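Local atomic coordinates of isocitrate dehydrogenase [NAD] subunit 2, mitochondrial (Saccharomyces cerevisiae, PDB entry 3BLX), a protein that catalyses, as one of the two subunit types of an allosteric octamer, the NAD+-dependent oxidative decarboxylation of isocitrate to 2-oxoglutarate in the citric acid cycle. Residues N112-K117 with G263-A268; L133-T138 with I249-N254. All blocks are in the same frame, centred on the assembly; numbering follows the deposited sequence.

Interaction 1. Residues N112-K117 with G263-A268; sequences NVRPAK and GLTPSA
Val-113 and Ala-268 form an antiparallel hydrogen-bonded pair between strands 109-117 and 266-271, neighbours in the mixed sheet at the core of the isocitrate/isopropylmalate dehydrogenase fold. Val-113 N donates to Ala-268 O at 2.7 Å, with the donor tilted 18° from the carbonyl plane, and Ala-268 N returns a bond to Val-113 O at 3.0 Å, this time within the plane. Their CB atoms meet 3.9 Å apart on the face of the sheet where Ala-268 also touches Met-304 of helix 296-309. Further along, toward the C-terminal end of segment 112-117, Pro-115 and its neighbour Pro-266 have no N-H to give; instead, Pro-115 CD lies against Pro-266 O.

Arg-114 runs along the other face. From CB, its CG is turned anti to the carbonyl carbon (chi1 -86°), and the chain bends at chi2 and chi3. CD then packs against Pro-266 O and Ser-267 CB, at 3.9 Å and 4.0 Å respectively. At the tip, NH2 makes a salt bridge with Asp-252 of helix 244-258, a magnesium ligand by similarity; Arg-114 itself is assigned to substrate binding by similarity. Thr-265 crosses the arginine chain at about a right angle, its OG1 hydrogen-bonded to Ser-255 OG, and its methyl CG2 approaches the guanidinium obliquely, 3.6 Å from Arg-114 NH1.

Interaction 2. Residues L133-T138 with I249-N254; sequences LIRENT and ILSDLN
Leu-133 reaches from its strand onto helix 244-258 with one methyl. Its CG lies anti to the backbone N (chi1 -180°), and with chi2 at 62° this sets CD2 against the step from Leu-250 to Ser-251, 3.4 Å from Ser-251 N and 3.5 Å from Leu-250 CB. The leucine side chains cross at about a right angle. Nearer the backbone, Leu-133 CB faces the amide of Asn-254, with ND2 at 3.8 Å; Asn-254, one turn after Leu-250, thus touches the same leucine.

Ile-134 points to the opposite side of the sheet, against Val-168 and Tyr-175 of helix 162-178. Strand 130-136 is thus packed between helices, as in a three-layer alpha/beta/alpha sandwich, and it runs nearly antiparallel to the 249-254 segment of helix 244-258, axes 9.3 Å apart.

Arg-135, assigned to substrate binding by similarity, turns back to the helix side. Its NH1 lies 3.7 Å from Ser-251 OG, which is itself hydrogen-bonded to Gly-247 O, while NH2 bonds to the hydroxyl of Tyr-142, inferred to be critical for catalysis. Beyond it, Glu-136 O accepts a hydrogen bond from Asn-244 ND2, near the start of helix 244-258.

Overall arrangement
Both contacts are buried and share one sheet, in which strands 109-117 and 130-136 are antiparallel neighbours. Interaction 1 pairs strands edge to edge and relies on backbone hydrogen bonds; interaction 2 lays a helix over the sheet through apolar and van der Waals side-chain packing, with no hydrogen bond between its segments. They meet directly through the salt bridge between Arg-114 and Asp-252, which joins strand 109-117 to helix 244-258, and Arg-114 N probably bonds to Leu-133 O. Interaction 1 touches no other chain, whereas the helix of interaction 2 also packs, through Ile-249, Asp-252 and Leu-253, on the neighbouring subunit 1 chain.

Interaction 1. Residues N112-K117 with G263-A268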
loop_
_atom_site.group_PDB
_atom_site.type_symbol
_atom_site.label_atom_id
_atom_site.label_comp_id
_atom_site.label_asym_id
_atom_site.label_seq_id
_atom_site.Cartn_x
_atom_site.Cartn_y
_atom_site.Cartn_z
ATOM N N ASN B 112 15.091 -26.557 -38.098
ATOM C CA ASN B 112 15.798 -27.346 -37.101
ATOM C C ASN B 112 15.358 -28.800 -37.253
ATOM O O ASN B 112 14.188 -29.093 -37.104
ATOM C CB ASN B 112 15.476 -26.823 -35.690
ATOM C CG ASN B 112 16.253 -27.537 -34.588
ATOM O OD1 ASN B 112 15.680 -28.245 -33.758
ATOM N ND2 ASN B 112 17.560 -27.350 -34.576
ATOM N N VAL B 113 16.292 -29.697 -37.570
ATOM C CA VAL B 113 15.978 -31.112 -37.739
ATOM C C VAL B 113 16.360 -31.898 -36.501
ATOM O O VAL B 113 17.502 -31.871 -36.096
ATOM C CB VAL B 113 16.709 -31.675 -38.929
ATOM C CG1 VAL B 113 16.341 -33.130 -39.127
ATOM C CG2 VAL B 113 16.376 -30.832 -40.150
ATOM N N ARG B 114 15.393 -32.570 -35.888
ATOM C CA ARG B 114 15.606 -33.279 -34.626
ATOM C C ARG B 114 15.150 -34.723 -34.698
ATOM O O ARG B 114 13.964 -35.001 -34.481
ATOM C CB ARG B 114 14.810 -32.615 -33.504
ATOM C CG ARG B 114 15.499 -31.472 -32.818
ATOM C CD ARG B 114 16.348 -31.966 -31.690
ATOM N NE ARG B 114 16.163 -31.137 -30.506
ATOM C CZ ARG B 114 15.751 -31.587 -29.326
ATOM N NH1 ARG B 114 15.496 -32.863 -29.140
ATOM N NH2 ARG B 114 15.608 -30.754 -28.321
ATOM N N PRO B 115 16.091 -35.652 -34.983
ATOM C CA PRO B 115 15.879 -37.107 -34.969
ATOM C C PRO B 115 15.815 -37.626 -33.551
ATOM O O PRO B 115 16.573 -37.154 -32.731
ATOM C CB PRO B 115 17.155 -37.646 -35.606
ATOM C CG PRO B 115 17.757 -36.499 -36.312
ATOM C CD PRO B 115 17.437 -35.326 -35.474
ATOM N N ALA B 116 14.921 -38.558 -33.251
ATOM C CA ALA B 116 15.010 -39.284 -31.990
ATOM C C ALA B 116 14.910 -40.795 -32.219
ATOM O O ALA B 116 13.817 -41.302 -32.399
ATOM C CB ALA B 116 13.942 -38.816 -31.025
ATOM N N LYS B 117 16.052 -41.493 -32.237
ATOM C CA LYS B 117 16.059 -42.938 -32.480
ATOM C C LYS B 117 16.514 -43.747 -31.271
ATOM O O LYS B 117 17.391 -43.318 -30.532
ATOM C CB LYS B 117 16.866 -43.307 -33.734
ATOM C CG LYS B 117 16.486 -44.692 -34.299
ATOM C CD LYS B 117 17.101 -45.009 -35.670
ATOM C CE LYS B 117 18.532 -45.548 -35.579
ATOM N NZ LYS B 117 19.134 -45.853 -36.924
ATOM N N GLY B 263 20.648 -36.401 -23.879
ATOM C CA GLY B 263 22.018 -36.879 -23.893
ATOM C C GLY B 263 22.511 -37.504 -25.183
ATOM O O GLY B 263 23.696 -37.422 -25.503
ATOM N N LEU B 264 21.607 -38.125 -25.932
ATOM C CA LEU B 264 22.017 -38.830 -27.128
ATOM C C LEU B 264 21.443 -38.205 -28.393
ATOM O O LEU B 264 21.378 -38.849 -29.445
ATOM C CB LEU B 264 21.634 -40.315 -27.028
ATOM C CG LEU B 264 21.894 -40.932 -25.653
ATOM C CD1 LEU B 264 21.302 -42.322 -25.557
ATOM C CD2 LEU B 264 23.383 -40.936 -25.335
ATOM N N THR B 265 21.051 -36.943 -28.302
ATOM C CA THR B 265 20.292 -36.321 -29.375
ATOM C C THR B 265 21.091 -35.350 -30.244
ATOM O O THR B 265 21.668 -34.367 -29.751
ATOM C CB THR B 265 19.063 -35.596 -28.815
ATOM O OG1 THR B 265 18.284 -36.508 -28.028
ATOM C CG2 THR B 265 18.219 -35.048 -29.953
ATOM N N PRO B 266 21.115 -35.629 -31.549
ATOM C CA PRO B 266 21.705 -34.820 -32.617
ATOM C C PRO B 266 20.687 -33.796 -33.094
ATOM O O PRO B 266 19.479 -33.995 -32.907
ATOM C CB PRO B 266 21.934 -35.827 -33.754
ATOM C CG PRO B 266 21.328 -37.110 -33.299
ATOM C CD PRO B 266 20.536 -36.875 -32.062
ATOM N N SER B 267 21.165 -32.728 -33.720
ATOM C CA SER B 267 20.279 -31.734 -34.264
ATOM C C SER B 267 20.975 -31.013 -35.395
ATOM O O SER B 267 22.205 -30.888 -35.412
ATOM C CB SER B 267 19.817 -30.742 -33.184
ATOM O OG SER B 267 20.616 -29.570 -33.156
ATOM N N ALA B 268 20.176 -30.558 -36.348
ATOM C CA ALA B 268 20.696 -29.863 -37.489
ATOM C C ALA B 268 19.955 -28.544 -37.622
ATOM O O ALA B 268 18.745 -28.469 -37.409
ATOM C CB ALA B 268 20.516 -30.692 -38.707
#

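Interaction 2. Residues L133-T138 with I249-N254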
loop_
_atom_site.group_PDB
_atom_site.type_symbol
_atom_site.label_atom_id
_atom_site.label_comp_id
_atom_site.label_asym_id
_atom_site.label_seq_id
_atom_site.Cartn_x
_atom_site.Cartn_y
_atom_site.Cartn_z
ATOM N N LEU B 133 11.463 -34.943 -36.468
ATOM C CA LEU B 133 10.695 -33.704 -36.358
ATOM C C LEU B 133 11.434 -32.506 -36.964
ATOM O O LEU B 133 12.565 -32.235 -36.611
ATOM C CB LEU B 133 10.361 -33.422 -34.902
ATOM C CG LEU B 133 9.547 -32.149 -34.633
ATOM C CD1 LEU B 133 8.211 -32.229 -35.316
ATOM C CD2 LEU B 133 9.350 -31.891 -33.155
ATOM N N ILE B 134 10.804 -31.805 -37.896
ATOM C CA ILE B 134 11.372 -30.580 -38.425
ATOM C C ILE B 134 10.550 -29.405 -37.871
ATOM O O ILE B 134 9.335 -29.367 -37.992
ATOM C CB ILE B 134 11.367 -30.542 -39.966
ATOM C CG1 ILE B 134 12.470 -31.425 -40.543
ATOM C CG2 ILE B 134 11.663 -29.162 -40.458
ATOM C CD1 ILE B 134 12.175 -32.857 -40.505
ATOM N N ARG B 135 11.204 -28.446 -37.233
ATOM C CA ARG B 135 10.480 -27.319 -36.689
ATOM C C ARG B 135 10.986 -25.994 -37.258
ATOM O O ARG B 135 12.159 -25.869 -37.574
ATOM C CB ARG B 135 10.528 -27.352 -35.169
ATOM C CG ARG B 135 11.647 -26.570 -34.568
ATOM C CD ARG B 135 11.133 -25.799 -33.325
ATOM N NE ARG B 135 12.213 -25.224 -32.521
ATOM C CZ ARG B 135 13.108 -25.940 -31.835
ATOM N NH1 ARG B 135 13.070 -27.272 -31.834
ATOM N NH2 ARG B 135 14.057 -25.325 -31.145
ATOM N N GLU B 136 10.083 -25.018 -37.414
ATOM C CA GLU B 136 10.455 -23.680 -37.879
ATOM C C GLU B 136 11.280 -22.934 -36.797
ATOM O O GLU B 136 11.039 -23.096 -35.607
ATOM C CB GLU B 136 9.181 -22.911 -38.233
ATOM C CG GLU B 136 9.301 -21.953 -39.417
ATOM C CD GLU B 136 10.015 -20.649 -39.083
ATOM O OE1 GLU B 136 10.024 -20.251 -37.898
ATOM O OE2 GLU B 136 10.565 -20.016 -40.011
ATOM N N ASN B 137 12.266 -22.144 -37.205
ATOM C CA ASN B 137 13.144 -21.471 -36.245
ATOM C C ASN B 137 13.138 -19.932 -36.270
ATOM O O ASN B 137 13.603 -19.288 -35.328
ATOM C CB ASN B 137 14.580 -21.957 -36.421
ATOM C CG ASN B 137 15.029 -22.878 -35.311
ATOM O OD1 ASN B 137 14.335 -23.068 -34.306
ATOM N ND2 ASN B 137 16.211 -23.451 -35.482
ATOM N N THR B 138 12.619 -19.368 -37.356
ATOM C CA THR B 138 12.610 -17.935 -37.609
ATOM C C THR B 138 11.657 -17.159 -36.691
ATOM O O THR B 138 12.064 -16.363 -35.845
ATOM C CB THR B 138 12.190 -17.661 -39.076
ATOM O OG1 THR B 138 13.267 -18.004 -39.957
ATOM C CG2 THR B 138 11.801 -16.193 -39.302
ATOM N N ILE B 249 8.679 -28.165 -27.433
ATOM C CA ILE B 249 8.013 -29.182 -26.626
ATOM C C ILE B 249 7.974 -30.569 -27.277
ATOM O O ILE B 249 8.233 -31.582 -26.630
ATOM C CB ILE B 249 6.560 -28.767 -26.344
ATOM C CG1 ILE B 249 6.520 -27.497 -25.497
ATOM C CG2 ILE B 249 5.793 -29.872 -25.669
ATOM C CD1 ILE B 249 5.174 -26.840 -25.521
ATOM N N LEU B 250 7.637 -30.615 -28.558
ATOM C CA LEU B 250 7.563 -31.885 -29.259
ATOM C C LEU B 250 8.915 -32.552 -29.399
ATOM O O LEU B 250 9.045 -33.735 -29.140
ATOM C CB LEU B 250 6.903 -31.730 -30.625
ATOM C CG LEU B 250 5.407 -31.422 -30.536
ATOM C CD1 LEU B 250 4.765 -31.524 -31.912
ATOM C CD2 LEU B 250 4.733 -32.345 -29.528
ATOM N N SER B 251 9.929 -31.810 -29.813
ATOM C CA SER B 251 11.238 -32.410 -29.972
ATOM C C SER B 251 11.822 -32.936 -28.647
ATOM O O SER B 251 12.521 -33.959 -28.632
ATOM C CB SER B 251 12.193 -31.465 -30.688
ATOM O OG SER B 251 12.428 -30.327 -29.903
ATOM N N ASP B 252 11.512 -32.269 -27.539
ATOM C CA ASP B 252 11.990 -32.712 -26.219
ATOM C C ASP B 252 11.207 -33.919 -25.683
ATOM O O ASP B 252 11.716 -34.718 -24.909
ATOM C CB ASP B 252 11.959 -31.556 -25.203
ATOM C CG ASP B 252 13.284 -30.767 -25.144
ATOM O OD1 ASP B 252 13.895 -30.481 -26.206
ATOM O OD2 ASP B 252 13.706 -30.414 -24.015
ATOM N N LEU B 253 9.960 -34.037 -26.102
ATOM C CA LEU B 253 9.153 -35.202 -25.804
ATOM C C LEU B 253 9.628 -36.419 -26.619
ATOM O O LEU B 253 9.657 -37.528 -26.128
ATOM C CB LEU B 253 7.694 -34.874 -26.108
ATOM C CG LEU B 253 6.601 -35.887 -25.865
ATOM C CD1 LEU B 253 5.302 -35.181 -25.576
ATOM C CD2 LEU B 253 6.463 -36.741 -27.070
ATOM N N ASN B 254 10.008 -36.195 -27.865
ATOM C CA ASN B 254 10.581 -37.252 -28.686
ATOM C C ASN B 254 11.871 -37.811 -28.076
ATOM O O ASN B 254 12.087 -39.016 -28.027
ATOM C CB ASN B 254 10.801 -36.767 -30.137
ATOM C CG ASN B 254 9.486 -36.513 -30.879
ATOM O OD1 ASN B 254 8.403 -36.882 -30.399
ATOM N ND2 ASN B 254 9.574 -35.891 -32.055
#